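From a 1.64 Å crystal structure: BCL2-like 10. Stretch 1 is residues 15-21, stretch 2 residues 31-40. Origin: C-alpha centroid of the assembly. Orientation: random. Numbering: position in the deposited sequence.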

ATOM      1  N   LEU A  15       5.045   8.343  -6.814  1.00 24.06           N
ATOM      2  CA  LEU A  15       6.490   8.147  -6.738  1.00 26.79           C
ATOM      3  C   LEU A  15       6.852   7.186  -5.614  1.00 25.25           C
ATOM      4  O   LEU A  15       7.709   6.311  -5.782  1.00 25.08           O
ATOM      5  CB  LEU A  15       7.193   9.491  -6.536  1.00 30.89           C
ATOM      6  CG  LEU A  15       7.087  10.499  -7.683  1.00 37.91           C
ATOM      7  CD1 LEU A  15       7.592  11.868  -7.244  1.00 39.91           C
ATOM      8  CD2 LEU A  15       7.860  10.017  -8.900  1.00 42.46           C
ATOM      9  N   LEU A  16       6.204   7.335  -4.458  1.00 22.25           N
ATOM     10  CA  LEU A  16       6.494   6.472  -3.320  1.00 22.54           C
ATOM     11  C   LEU A  16       6.083   5.032  -3.606  1.00 22.62           C
ATOM     12  O   LEU A  16       6.847   4.092  -3.356  1.00 22.69           O
ATOM     13  CB  LEU A  16       5.776   7.003  -2.080  1.00 24.93           C
ATOM     14  CG  LEU A  16       6.233   6.450  -0.734  1.00 29.83           C
ATOM     15  CD1 LEU A  16       7.650   6.903  -0.425  1.00 32.93           C
ATOM     16  CD2 LEU A  16       5.274   6.893   0.363  1.00 31.96           C
ATOM     17  N   ALA A  17       4.876   4.845  -4.139  1.00 20.51           N
ATOM     18  CA  ALA A  17       4.409   3.502  -4.470  1.00 20.51           C
ATOM     19  C   ALA A  17       5.268   2.870  -5.557  1.00 22.43           C
ATOM     20  O   ALA A  17       5.609   1.684  -5.478  1.00 24.53           O
ATOM     21  CB  ALA A  17       2.946   3.555  -4.912  1.00 19.93           C
ATOM     22  N   GLU A  18       5.625   3.641  -6.586  1.00 23.84           N
ATOM     23  CA  GLU A  18       6.469   3.094  -7.643  1.00 25.49           C
ATOM     24  C   GLU A  18       7.816   2.648  -7.092  1.00 25.02           C
ATOM     25  O   GLU A  18       8.343   1.603  -7.491  1.00 26.47           O
ATOM     26  CB  GLU A  18       6.659   4.126  -8.754  1.00 33.25           C
ATOM     27  CG  GLU A  18       5.450   4.289  -9.652  1.00 49.20           C
ATOM     28  CD  GLU A  18       5.743   5.148 -10.866  1.00 70.82           C
ATOM     29  OE1 GLU A  18       6.357   6.224 -10.705  1.00 79.65           O
ATOM     30  OE2 GLU A  18       5.373   4.736 -11.983  1.00 83.30           O
ATOM     31  N   ASP A  19       8.390   3.423  -6.171  1.00 25.00           N
ATOM     32  CA  ASP A  19       9.684   3.051  -5.609  1.00 26.07           C
ATOM     33  C   ASP A  19       9.584   1.765  -4.803  1.00 25.55           C
ATOM     34  O   ASP A  19      10.421   0.864  -4.947  1.00 27.30           O
ATOM     35  CB  ASP A  19      10.237   4.172  -4.732  1.00 25.89           C
ATOM     36  CG  ASP A  19      11.509   3.761  -4.020  1.00 28.55           C
ATOM     37  OD1 ASP A  19      12.576   3.752  -4.668  1.00 31.18           O
ATOM     38  OD2 ASP A  19      11.436   3.417  -2.822  1.00 28.73           O
ATOM     39  N   TYR A  20       8.578   1.662  -3.930  1.00 25.40           N
ATOM     40  CA  TYR A  20       8.468   0.464  -3.107  1.00 23.36           C
ATOM     41  C   TYR A  20       8.218  -0.764  -3.969  1.00 24.45           C
ATOM     42  O   TYR A  20       8.815  -1.823  -3.745  1.00 25.30           O
ATOM     43  CB  TYR A  20       7.358   0.603  -2.064  1.00 22.24           C
ATOM     44  CG  TYR A  20       7.372  -0.576  -1.129  1.00 20.99           C
ATOM     45  CD1 TYR A  20       8.454  -0.782  -0.282  1.00 21.79           C
ATOM     46  CD2 TYR A  20       6.347  -1.516  -1.126  1.00 19.98           C
ATOM     47  CE1 TYR A  20       8.507  -1.872   0.560  1.00 21.21           C
ATOM     48  CE2 TYR A  20       6.385  -2.610  -0.273  1.00 20.61           C
ATOM     49  CZ  TYR A  20       7.474  -2.783   0.560  1.00 21.15           C
ATOM     50  OH  TYR A  20       7.538  -3.868   1.402  1.00 23.50           O
ATOM     51  N   ILE A  21       7.344  -0.640  -4.968  1.00 21.75           N
ATOM     52  CA  ILE A  21       7.063  -1.767  -5.852  1.00 23.67           C
ATOM     53  C   ILE A  21       8.323  -2.192  -6.599  1.00 25.97           C
ATOM     54  O   ILE A  21       8.614  -3.389  -6.724  1.00 27.74           O
ATOM     55  CB  ILE A  21       5.908  -1.401  -6.804  1.00 25.63           C
ATOM     56  CG1 ILE A  21       4.592  -1.408  -6.025  1.00 26.04           C
ATOM     57  CG2 ILE A  21       5.837  -2.364  -7.980  1.00 28.66           C
ATOM     58  CD1 ILE A  21       3.426  -0.784  -6.762  1.00 27.57           C
TER
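Stretch 2 31-40: PPSESAEAMR

Stretch 1 is helical throughout, with phi/psi near -63/-44 and i to i+4 hydrogen bonds such as Tyr20 N to Leu16 O at 3.0 Å. Stretch 2 begins as a loop: Pro31 has phi/psi of -54/134, Pro32 -75/-16 and Ser33 -153/160. Ser33 occupies the N-cap position, and from Glu34 to Arg40 the backbone is helical, its first turn closed by Glu37 N to Ser33 O at 3.0 Å. The two helices run in broadly the same direction, with 47° between their N-to-C vectors, a signed crossing angle of -47° and a closest axial approach of 9.7 Å. The register follows from the nearest CA pairs: Leu16 CA lies 5.8 Å from Ala36 CA, and one turn later Tyr20 CA lies 6.1 Å from Arg40 CA.

Leu16 lies against the backbone of the second helix at Ser35 and Ala36. Its CD1 reaches Ala36 N at 3.4 Å and Ser35 C at 3.6 Å, while its CD2 packs against Met39 CE at 4.1 Å. The Leu16 CA-to-CB bond points sideways, but with chi1 t and chi2 p the end of the side chain comes nearer to stretch 2.

The Asp19 CA-to-CB bond, by contrast, points toward stretch 2, and its carboxylate pairs with Arg40 in a salt bridge made of two hydrogen bonds, Arg40 NH2 to Asp19 OD1 at 2.8 Å and Arg40 NE to Asp19 OD2 at 3.0 Å; N-H...O angles of 167° and 165° indicate nearly linear bonds, and OD1 lies at the guanidinium edge, near its plane. The same carboxylate touches Pro32, OD1 to CD at 3.1 Å, and Ala36, OD2 to CB at 3.5 Å.

The Tyr20 ring meets Met39 and Arg40 obliquely, with Tyr20 CD1 4.0 Å from Arg40 CA and Tyr20 CE1 4.1 Å from Met39 O. Altogether the contact buries 405 Å², both sides summed.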

ATOM      1  N   PRO A  31      17.265   4.921  -2.161  1.00 38.70           N
ATOM      2  CA  PRO A  31      15.949   5.547  -2.009  1.00 36.41           C
ATOM      3  C   PRO A  31      15.944   6.946  -2.597  1.00 35.41           C
ATOM      4  O   PRO A  31      16.875   7.730  -2.356  1.00 35.98           O
ATOM      5  CB  PRO A  31      15.744   5.578  -0.486  1.00 37.89           C
ATOM      6  CG  PRO A  31      16.584   4.471   0.029  1.00 39.82           C
ATOM      7  CD  PRO A  31      17.777   4.399  -0.879  1.00 40.27           C
ATOM      8  N   PRO A  32      14.919   7.299  -3.383  1.00 37.81           N
ATOM      9  CA  PRO A  32      14.885   8.646  -3.973  1.00 39.73           C
ATOM     10  C   PRO A  32      14.517   9.745  -2.992  1.00 39.24           C
ATOM     11  O   PRO A  32      14.750  10.921  -3.302  1.00 41.32           O
ATOM     12  CB  PRO A  32      13.819   8.519  -5.071  1.00 39.94           C
ATOM     13  CG  PRO A  32      12.913   7.444  -4.578  1.00 38.69           C
ATOM     14  CD  PRO A  32      13.801   6.465  -3.859  1.00 37.95           C
ATOM     15  N   SER A  33      13.954   9.409  -1.835  1.00 36.18           N
ATOM     16  CA  SER A  33      13.495  10.410  -0.884  1.00 34.74           C
ATOM     17  C   SER A  33      13.550   9.824   0.517  1.00 32.79           C
ATOM     18  O   SER A  33      13.579   8.605   0.700  1.00 30.35           O
ATOM     19  CB  SER A  33      12.068  10.873  -1.198  1.00 33.01           C
ATOM     20  OG  SER A  33      11.138   9.823  -0.973  1.00 32.32           O
ATOM     21  N   GLU A  34      13.556  10.715   1.511  1.00 32.93           N
ATOM     22  CA  GLU A  34      13.518  10.272   2.900  1.00 38.66           C
ATOM     23  C   GLU A  34      12.278   9.425   3.168  1.00 28.01           C
ATOM     24  O   GLU A  34      12.341   8.428   3.898  1.00 24.73           O
ATOM     25  CB  GLU A  34      13.558  11.484   3.831  1.00 58.74           C
ATOM     26  CG  GLU A  34      13.821  11.145   5.287  1.00 80.76           C
ATOM     27  CD  GLU A  34      13.566  12.320   6.213  1.00101.18           C
ATOM     28  OE1 GLU A  34      13.428  13.456   5.711  1.00108.18           O
ATOM     29  OE2 GLU A  34      13.499  12.107   7.442  1.00108.47           O
ATOM     30  N   SER A  35      11.141   9.803   2.576  1.00 24.53           N
ATOM     31  CA  SER A  35       9.918   9.025   2.755  1.00 26.82           C
ATOM     32  C   SER A  35      10.038   7.648   2.121  1.00 24.69           C
ATOM     33  O   SER A  35       9.526   6.663   2.667  1.00 23.11           O
ATOM     34  CB  SER A  35       8.723   9.787   2.177  1.00 33.98           C
ATOM     35  OG  SER A  35       8.960  10.169   0.834  1.00 40.81           O
ATOM     36  N   ALA A  36      10.714   7.554   0.974  1.00 27.64           N
ATOM     37  CA  ALA A  36      10.939   6.253   0.355  1.00 28.08           C
ATOM     38  C   ALA A  36      11.812   5.373   1.236  1.00 28.42           C
ATOM     39  O   ALA A  36      11.527   4.183   1.414  1.00 29.94           O
ATOM     40  CB  ALA A  36      11.574   6.432  -1.022  1.00 30.72           C
ATOM     41  N   GLU A  37      12.884   5.936   1.800  1.00 26.05           N
ATOM     42  CA  GLU A  37      13.709   5.168   2.725  1.00 28.71           C
ATOM     43  C   GLU A  37      12.877   4.655   3.894  1.00 25.65           C
ATOM     44  O   GLU A  37      13.021   3.499   4.311  1.00 27.25           O
ATOM     45  CB  GLU A  37      14.875   6.020   3.230  1.00 35.43           C
ATOM     46  CG  GLU A  37      15.839   5.262   4.130  1.00 46.17           C
ATOM     47  CD  GLU A  37      17.116   6.033   4.404  1.00 58.62           C
ATOM     48  OE1 GLU A  37      18.006   5.483   5.085  1.00 66.08           O
ATOM     49  OE2 GLU A  37      17.232   7.185   3.935  1.00 62.51           O
ATOM     50  N   ALA A  38      11.984   5.495   4.417  1.00 24.36           N
ATOM     51  CA  ALA A  38      11.154   5.090   5.547  1.00 25.15           C
ATOM     52  C   ALA A  38      10.165   4.001   5.150  1.00 23.26           C
ATOM     53  O   ALA A  38       9.994   3.016   5.879  1.00 24.08           O
ATOM     54  CB  ALA A  38      10.414   6.300   6.112  1.00 26.47           C
ATOM     55  N   MET A  39       9.498   4.159   4.006  1.00 23.54           N
ATOM     56  CA  MET A  39       8.504   3.169   3.599  1.00 22.54           C
ATOM     57  C   MET A  39       9.158   1.829   3.288  1.00 22.84           C
ATOM     58  O   MET A  39       8.620   0.774   3.645  1.00 23.83           O
ATOM     59  CB  MET A  39       7.715   3.667   2.390  1.00 21.97           C
ATOM     60  CG  MET A  39       6.632   2.699   1.924  1.00 22.94           C
ATOM     61  SD  MET A  39       5.377   2.383   3.178  1.00 22.05           S
ATOM     62  CE  MET A  39       4.384   3.866   3.045  1.00 22.61           C
ATOM     63  N   ARG A  40      10.308   1.850   2.613  1.00 23.37           N
ATOM     64  CA  ARG A  40      11.052   0.619   2.372  1.00 25.17           C
ATOM     65  C   ARG A  40      11.296  -0.137   3.672  1.00 27.19           C
ATOM     66  O   ARG A  40      11.116  -1.359   3.742  1.00 28.04           O
ATOM     67  CB  ARG A  40      12.385   0.936   1.699  1.00 26.69           C
ATOM     68  CG  ARG A  40      12.303   1.314   0.243  1.00 26.28           C
ATOM     69  CD  ARG A  40      13.706   1.421  -0.310  1.00 28.13           C
ATOM     70  NE  ARG A  40      13.749   1.937  -1.670  1.00 27.09           N
ATOM     71  CZ  ARG A  40      14.857   1.985  -2.404  1.00 29.66           C
ATOM     72  NH1 ARG A  40      16.009   1.546  -1.906  1.00 33.42           N
ATOM     73  NH2 ARG A  40      14.816   2.474  -3.633  1.00 30.26           N
TER